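Local coordinates for protein cellulase (Rhodothermus marinus, PDB 3B7M) that probably hydrolyses internal beta-1,4-glucosidic bonds of cellulose, as an endoglucanase of glycoside hydrolase family 12 with a beta-jelly-roll fold, at residues 78-83 with 167-172; 18-23 with 61-66; 107-112 with 149-154. All coordinates share one frame; numbering follows the deposited sequence.

Contact 1. Residues 78-83 with 167-172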
# COMPACT_ATOMS: atom_id res chain seq x y z
N VAL A 78 3.11 -13.40 -8.19
CA VAL A 78 2.76 -11.99 -7.98
C VAL A 78 4.05 -11.20 -7.79
O VAL A 78 4.79 -11.41 -6.83
CB VAL A 78 1.82 -11.77 -6.75
CG1 VAL A 78 1.38 -10.30 -6.69
CG2 VAL A 78 0.58 -12.67 -6.82
N ARG A 79 4.33 -10.29 -8.73
CA ARG A 79 5.55 -9.50 -8.72
C ARG A 79 5.24 -8.02 -8.79
O ARG A 79 4.21 -7.62 -9.33
CB ARG A 79 6.44 -9.86 -9.91
CG ARG A 79 6.88 -11.31 -9.93
CD ARG A 79 8.16 -11.52 -9.17
NE ARG A 79 8.35 -12.94 -8.89
CZ ARG A 79 9.44 -13.47 -8.35
NH1 ARG A 79 10.47 -12.69 -8.02
NH2 ARG A 79 9.50 -14.78 -8.15
N THR A 80 6.15 -7.20 -8.26
CA THR A 80 6.01 -5.76 -8.30
C THR A 80 7.36 -5.03 -8.26
O THR A 80 8.31 -5.49 -7.61
CB THR A 80 5.09 -5.27 -7.17
OG1 THR A 80 4.73 -3.91 -7.40
CG2 THR A 80 5.78 -5.40 -5.80
N SER A 81 7.44 -3.91 -8.96
CA SER A 81 8.57 -2.99 -8.84
C SER A 81 8.08 -1.58 -8.47
O SER A 81 6.96 -1.20 -8.79
CB SER A 81 9.39 -2.95 -10.13
OG SER A 81 9.71 -4.27 -10.54
N TRP A 82 8.93 -0.82 -7.79
CA TRP A 82 8.59 0.52 -7.36
C TRP A 82 9.84 1.28 -6.93
O TRP A 82 10.77 0.70 -6.36
CB TRP A 82 7.58 0.46 -6.21
CG TRP A 82 6.97 1.76 -5.84
CD1 TRP A 82 6.50 2.72 -6.70
CD2 TRP A 82 6.74 2.26 -4.52
NE1 TRP A 82 6.00 3.78 -5.99
CE2 TRP A 82 6.14 3.54 -4.65
CE3 TRP A 82 6.99 1.76 -3.22
CZ2 TRP A 82 5.78 4.32 -3.55
CZ3 TRP A 82 6.63 2.53 -2.12
CH2 TRP A 82 6.03 3.81 -2.29
N THR A 83 9.87 2.57 -7.20
CA THR A 83 10.91 3.43 -6.66
C THR A 83 10.29 4.63 -5.99
O THR A 83 9.48 5.33 -6.59
CB THR A 83 11.91 3.89 -7.74
OG1 THR A 83 12.38 2.75 -8.46
CG2 THR A 83 13.12 4.61 -7.11
N THR A 167 12.68 -4.30 -7.03
CA THR A 167 12.48 -4.77 -8.40
C THR A 167 12.13 -6.25 -8.40
O THR A 167 12.84 -7.08 -7.83
CB THR A 167 13.67 -4.40 -9.37
OG1 THR A 167 13.58 -5.17 -10.59
CG2 THR A 167 15.01 -4.65 -8.72
N GLU A 168 11.00 -6.57 -9.03
CA GLU A 168 10.48 -7.93 -9.07
C GLU A 168 10.36 -8.51 -7.67
O GLU A 168 10.68 -9.67 -7.45
CB GLU A 168 11.34 -8.83 -9.95
CG GLU A 168 11.86 -8.18 -11.20
CD GLU A 168 11.00 -8.43 -12.40
OE1 GLU A 168 9.77 -8.24 -12.31
OE2 GLU A 168 11.59 -8.81 -13.45
N LEU A 169 9.90 -7.69 -6.73
CA LEU A 169 9.62 -8.17 -5.38
C LEU A 169 8.54 -9.26 -5.45
O LEU A 169 7.54 -9.11 -6.15
CB LEU A 169 9.16 -7.03 -4.46
CG LEU A 169 8.92 -7.41 -3.00
CD1 LEU A 169 10.22 -7.72 -2.27
CD2 LEU A 169 8.15 -6.31 -2.27
N ASP A 170 8.78 -10.35 -4.74
CA ASP A 170 7.86 -11.49 -4.78
C ASP A 170 6.76 -11.28 -3.75
O ASP A 170 6.94 -11.61 -2.59
CB ASP A 170 8.65 -12.77 -4.51
CG ASP A 170 7.79 -14.03 -4.57
OD1 ASP A 170 6.55 -13.95 -4.74
OD2 ASP A 170 8.39 -15.12 -4.43
N LEU A 171 5.62 -10.73 -4.18
CA LEU A 171 4.52 -10.48 -3.24
C LEU A 171 3.88 -11.76 -2.73
O LEU A 171 3.33 -11.79 -1.63
CB LEU A 171 3.45 -9.56 -3.83
CG LEU A 171 3.87 -8.13 -4.16
CD1 LEU A 171 2.69 -7.39 -4.76
CD2 LEU A 171 4.41 -7.41 -2.94
N LYS A 172 3.97 -12.83 -3.52
CA LYS A 172 3.41 -14.13 -3.14
C LYS A 172 4.09 -14.73 -1.91
O LYS A 172 3.43 -15.40 -1.10
CB LYS A 172 3.45 -15.11 -4.33
CG LYS A 172 2.71 -16.42 -4.08
CD LYS A 172 2.73 -17.32 -5.31
CE LYS A 172 2.43 -18.79 -4.93
NZ LYS A 172 1.21 -18.87 -4.08
O HOH W 1 8.09 -6.42 -11.29
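Segment 78-83 of strand 78-85 pairs here with a chain that turns a corner at T167 and E168 and enters helix 171-181 after D170. T80 and L169 form an antiparallel hydrogen-bonded pair, with L169 N 2.9 Å from T80 O; E168 also faces T80, making a G1 beta bulge. At the bulge, S81 OG, anti to the carbonyl carbon, accepts from E168 N at 3.0 Å almost in line (171°), and a water links it to E168 OE1. R79 is bent at chi2 (-89°), which lays its guanidinium against D170. NE pairs with D77, and NH1 donates near the guanidinium plane to E168 O at 3.1 Å. D170 CB sits over the centre of the flat group, and D170 OD2 lies 3.9 Å from R79 NH2 above one face, a long salt bridge of charge alone. T80, on the other face of the sheet, puts CG2 in the crowded position, 3.7 Å from L171 CG, while its OG1 bonds to S212 O and Y96 OH. V78 crosses L171 at about a right angle, CG1 (anti to N, chi1 -174°) touching L171 CB at 3.6 Å. L171 N donates to V78 O at 2.9 Å, and D170 N-caps the helix through a weak bond to A173 N. Strand 207-215 pairs with 78-85 along its other edge, while L171 reaches V193, I117 and I98 of the larger sheet.

Contact 2. Residues 18-23 with 61-66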
# COMPACT_ATOMS: atom_id res chain seq x y z
N ARG A 18 -4.25 0.76 -17.07
CA ARG A 18 -3.85 -0.34 -16.19
C ARG A 18 -3.96 0.01 -14.70
O ARG A 18 -4.30 -0.85 -13.90
CB ARG A 18 -2.45 -0.84 -16.54
CG ARG A 18 -2.15 -2.20 -15.92
CD ARG A 18 -0.76 -2.67 -16.28
NE ARG A 18 -0.32 -3.81 -15.49
CZ ARG A 18 -0.71 -5.07 -15.67
NH1 ARG A 18 -1.59 -5.37 -16.62
NH2 ARG A 18 -0.23 -6.03 -14.89
N TYR A 19 -3.65 1.25 -14.34
CA TYR A 19 -3.61 1.66 -12.93
C TYR A 19 -4.44 2.90 -12.70
O TYR A 19 -4.78 3.62 -13.64
CB TYR A 19 -2.17 1.94 -12.47
CG TYR A 19 -1.17 0.85 -12.79
CD1 TYR A 19 -1.32 -0.43 -12.28
CD2 TYR A 19 -0.05 1.11 -13.60
CE1 TYR A 19 -0.40 -1.44 -12.56
CE2 TYR A 19 0.87 0.09 -13.91
CZ TYR A 19 0.69 -1.17 -13.38
OH TYR A 19 1.58 -2.20 -13.67
N THR A 20 -4.77 3.15 -11.44
CA THR A 20 -5.45 4.38 -11.05
C THR A 20 -4.61 5.07 -9.97
O THR A 20 -4.04 4.41 -9.11
CB THR A 20 -6.88 4.10 -10.54
OG1 THR A 20 -6.84 3.18 -9.44
CG2 THR A 20 -7.76 3.50 -11.65
N VAL A 21 -4.53 6.39 -10.06
CA VAL A 21 -3.80 7.17 -9.08
C VAL A 21 -4.80 8.02 -8.33
O VAL A 21 -5.60 8.72 -8.95
CB VAL A 21 -2.71 8.05 -9.75
CG1 VAL A 21 -2.07 8.98 -8.74
CG2 VAL A 21 -1.65 7.17 -10.39
N SER A 22 -4.77 7.95 -6.99
CA SER A 22 -5.75 8.65 -6.16
C SER A 22 -5.13 9.52 -5.10
O SER A 22 -4.14 9.14 -4.47
CB SER A 22 -6.70 7.65 -5.48
OG SER A 22 -7.25 6.76 -6.43
N ASN A 23 -5.74 10.68 -4.89
CA ASN A 23 -5.31 11.60 -3.85
C ASN A 23 -5.63 11.03 -2.47
O ASN A 23 -4.78 11.05 -1.57
CB ASN A 23 -5.94 12.97 -4.11
CG ASN A 23 -5.06 14.11 -3.68
OD1 ASN A 23 -3.82 13.99 -3.64
ND2 ASN A 23 -5.69 15.23 -3.34
N ASN A 61 -2.01 7.17 -3.61
CA ASN A 61 -1.54 5.85 -4.02
C ASN A 61 -1.74 5.55 -5.49
O ASN A 61 -2.55 6.19 -6.16
CB ASN A 61 -2.20 4.76 -3.16
CG ASN A 61 -3.66 4.58 -3.47
OD1 ASN A 61 -4.02 3.75 -4.30
ND2 ASN A 61 -4.52 5.36 -2.83
N ILE A 62 -0.99 4.58 -5.99
CA ILE A 62 -1.27 4.01 -7.30
C ILE A 62 -1.75 2.58 -7.10
O ILE A 62 -1.18 1.83 -6.30
CB ILE A 62 -0.04 4.10 -8.25
CG1 ILE A 62 -0.36 3.49 -9.62
CG2 ILE A 62 1.21 3.51 -7.59
CD1 ILE A 62 0.62 3.91 -10.74
N GLN A 63 -2.82 2.21 -7.81
CA GLN A 63 -3.51 0.95 -7.56
C GLN A 63 -3.64 0.12 -8.83
O GLN A 63 -3.92 0.67 -9.89
CB GLN A 63 -4.93 1.23 -7.01
CG GLN A 63 -5.76 -0.02 -6.80
CD GLN A 63 -7.22 0.26 -6.49
OE1 GLN A 63 -7.64 0.16 -5.34
NE2 GLN A 63 -8.00 0.57 -7.52
N PHE A 64 -3.43 -1.19 -8.70
CA PHE A 64 -3.78 -2.17 -9.72
C PHE A 64 -4.96 -2.98 -9.18
O PHE A 64 -4.82 -3.66 -8.16
CB PHE A 64 -2.59 -3.10 -10.06
CG PHE A 64 -2.92 -4.20 -11.05
CD1 PHE A 64 -3.31 -3.90 -12.36
CD2 PHE A 64 -2.82 -5.55 -10.67
CE1 PHE A 64 -3.61 -4.93 -13.27
CE2 PHE A 64 -3.13 -6.58 -11.58
CZ PHE A 64 -3.52 -6.27 -12.88
N ALA A 65 -6.12 -2.85 -9.82
CA ALA A 65 -7.28 -3.65 -9.47
C ALA A 65 -7.19 -4.93 -10.28
O ALA A 65 -6.92 -4.88 -11.49
CB ALA A 65 -8.56 -2.91 -9.79
N ILE A 66 -7.34 -6.08 -9.63
CA ILE A 66 -7.28 -7.36 -10.34
C ILE A 66 -8.45 -7.40 -11.34
O ILE A 66 -9.60 -7.15 -10.97
CB ILE A 66 -7.29 -8.58 -9.36
CG1 ILE A 66 -6.23 -8.43 -8.25
CG2 ILE A 66 -7.11 -9.91 -10.12
CD1 ILE A 66 -4.78 -8.34 -8.69
O HOH W 2 -6.22 -0.91 -12.21
O HOH W 3 -5.72 4.68 -6.53
O HOH W 4 -7.36 0.71 -10.07
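R18, just before strand 19-22, has CG anti to the backbone N (chi1 -164°) and then runs extended as far as NE. From CB the chain passes to CG, which lies over one face of the neighbouring Y19 ring, toward its rim, and also approaches F64 CE1 at 4.1 Å. Beyond CD, NE donates to Y19 OH at 3.1 Å, exactly in the guanidinium plane. CZ then comes within 3.8 Å of F64 CE1, and the whole guanidinium lies flat on that ring, the planes 25° apart. NH1 lies 3.9 Å from F64 CE1, while NH2, close to both CE1 and CZ, bonds to V213 O. The Y19 ring in turn brings CD1 to F64 CB at 3.7 Å, and Y19 CB packs on I62 CG1.

Behind this tip the strands pair antiparallel, T20 with Q63 and S22 with N61, each through two backbone bonds; Q63 N to T20 O is 2.8 Å. One water gathers T20 O, S22 OG and N61 OD1; S22 OG also bonds to T11 OG1, and N61 ND2 to Y59 O. Strand alternation thus puts V21 and I62 on one face and T20, S22, N61 and Q63 on the other, and the charge of R18 is probably eased by the F64 ring as well as by its bonds to Y19 and V213.

Contact 3. Residues 107-112 with 149-154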
# COMPACT_ATOMS: atom_id res chain seq x y z
N VAL A 107 -19.28 -7.36 1.71
CA VAL A 107 -18.43 -7.32 2.90
C VAL A 107 -18.67 -8.56 3.77
O VAL A 107 -19.81 -9.00 3.94
CB VAL A 107 -18.61 -5.98 3.70
CG1 VAL A 107 -19.88 -5.99 4.53
CG2 VAL A 107 -17.39 -5.70 4.57
N THR A 108 -17.58 -9.14 4.27
CA THR A 108 -17.67 -10.32 5.13
C THR A 108 -16.92 -10.02 6.42
O THR A 108 -15.69 -9.84 6.39
CB THR A 108 -17.08 -11.58 4.44
OG1 THR A 108 -17.60 -11.71 3.10
CG2 THR A 108 -17.39 -12.86 5.24
N TYR A 109 -17.65 -9.97 7.53
CA TYR A 109 -17.04 -9.69 8.83
C TYR A 109 -15.99 -10.75 9.16
O TYR A 109 -16.27 -11.96 9.08
CB TYR A 109 -18.08 -9.62 9.95
CG TYR A 109 -17.54 -9.06 11.25
CD1 TYR A 109 -16.92 -9.88 12.20
CD2 TYR A 109 -17.65 -7.70 11.54
CE1 TYR A 109 -16.42 -9.37 13.40
CE2 TYR A 109 -17.15 -7.17 12.73
CZ TYR A 109 -16.54 -8.01 13.66
OH TYR A 109 -16.05 -7.49 14.84
N SER A 110 -14.79 -10.30 9.50
CA SER A 110 -13.68 -11.19 9.84
C SER A 110 -13.24 -12.02 8.61
O SER A 110 -12.41 -12.93 8.72
CB SER A 110 -14.09 -12.09 11.04
OG SER A 110 -13.08 -13.01 11.40
N GLY A 111 -13.82 -11.69 7.45
CA GLY A 111 -13.55 -12.39 6.19
C GLY A 111 -12.93 -11.46 5.16
O GLY A 111 -13.06 -11.66 3.95
N ASP A 112 -12.23 -10.45 5.68
CA ASP A 112 -11.57 -9.41 4.91
C ASP A 112 -10.22 -9.16 5.56
O ASP A 112 -10.09 -9.21 6.79
CB ASP A 112 -12.40 -8.15 5.01
CG ASP A 112 -11.93 -7.07 4.08
OD1 ASP A 112 -11.49 -7.37 2.96
OD2 ASP A 112 -12.01 -5.88 4.47
N ASN A 149 -8.63 -6.11 14.83
CA ASN A 149 -9.52 -5.08 15.37
C ASN A 149 -10.97 -5.55 15.48
O ASN A 149 -11.57 -5.48 16.55
CB ASN A 149 -9.42 -3.78 14.56
CG ASN A 149 -9.46 -4.01 13.05
OD1 ASN A 149 -10.51 -4.37 12.49
ND2 ASN A 149 -8.33 -3.77 12.39
N GLY A 150 -11.50 -6.05 14.36
CA GLY A 150 -12.83 -6.62 14.33
C GLY A 150 -13.18 -7.16 12.96
O GLY A 150 -12.96 -8.35 12.67
N ALA A 151 -13.70 -6.27 12.12
CA ALA A 151 -14.18 -6.63 10.79
C ALA A 151 -13.06 -7.09 9.87
O ALA A 151 -13.30 -7.87 8.95
CB ALA A 151 -14.93 -5.46 10.18
N MET A 152 -11.84 -6.62 10.13
CA MET A 152 -10.72 -6.77 9.21
C MET A 152 -9.39 -7.02 9.92
O MET A 152 -8.99 -6.23 10.78
CB MET A 152 -10.59 -5.51 8.35
CG MET A 152 -9.83 -5.72 7.05
SD MET A 152 -9.71 -4.22 6.05
CE MET A 152 -11.34 -3.48 6.28
N ASN A 153 -8.71 -8.10 9.54
CA ASN A 153 -7.31 -8.32 9.92
C ASN A 153 -6.38 -7.36 9.17
O ASN A 153 -6.51 -7.19 7.96
CB ASN A 153 -6.85 -9.74 9.56
CG ASN A 153 -7.65 -10.83 10.24
OD1 ASN A 153 -8.46 -10.57 11.15
ND2 ASN A 153 -7.44 -12.07 9.80
N VAL A 154 -5.44 -6.76 9.90
CA VAL A 154 -4.34 -6.02 9.28
C VAL A 154 -3.02 -6.72 9.60
O VAL A 154 -2.66 -6.88 10.77
CB VAL A 154 -4.24 -4.54 9.77
CG1 VAL A 154 -3.24 -3.76 8.91
CG2 VAL A 154 -5.61 -3.85 9.75
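Two backbone hydrogen bonds join the loop 107-112 to segment 149-154. S110 N donates to A151 O at 2.9 Å, approaching from above the carbonyl plane, and N153 N gives a longer bond of 3.3 Å to D112 O. Within the loop, G111 N returns to T108 O and closes a type II turn; a side chain on G111 would run into T108 CG2.

Ring packing comes from Y109, whose CG is anti to the backbone N (chi1 -168°). Its ring face receives A151 CA in a CH-pi contact 3.8 Å from the centroid, and A151 CB touches CD2. The phenol tip reaches on to G150, with OH 3.4 Å from its CA, where a beta carbon would clash.

The third kind is a polar group against a thioether. D112 and M152 lie side by side, and the bend at chi3 (-40°) of M152 brings both SD, at 3.2 Å, and CE, at 3.1 Å, tightly against D112 OD2. An alanine at M152 would remove these atoms and would probably leave the D112 carboxylate less closely packed on that side. The arrangement is a turn between strands 91-101 and 112-122 docked on the entry to strand 152-159, where two parallel neighbouring strands, 112-122 and 152-159, begin in the larger sheet of the jelly roll.

Overall arrangement
The three contacts show chemistry following position in a two-sheet fold. Contact 1 ends the smaller antiparallel sheet at an outermost strand, whereas contacts 2 and 3 both belong to the larger sheet, their centres about 22 Å apart. All three are partly buried, but contacts 1 and 2 have more buried residues and their centres lie about 12 and 10 Å from that of the chain; each keeps apolar side chains on one face, and both touch strands 189-199 and 207-215. Contact 3 lies farthest out, about 17 Å, and relies less on strand pairing than on a turn, a ring face and a thioether. Along the chain, contact 2 closes before contact 1 opens, and contact 3 is nested within the loop that contact 1 closes.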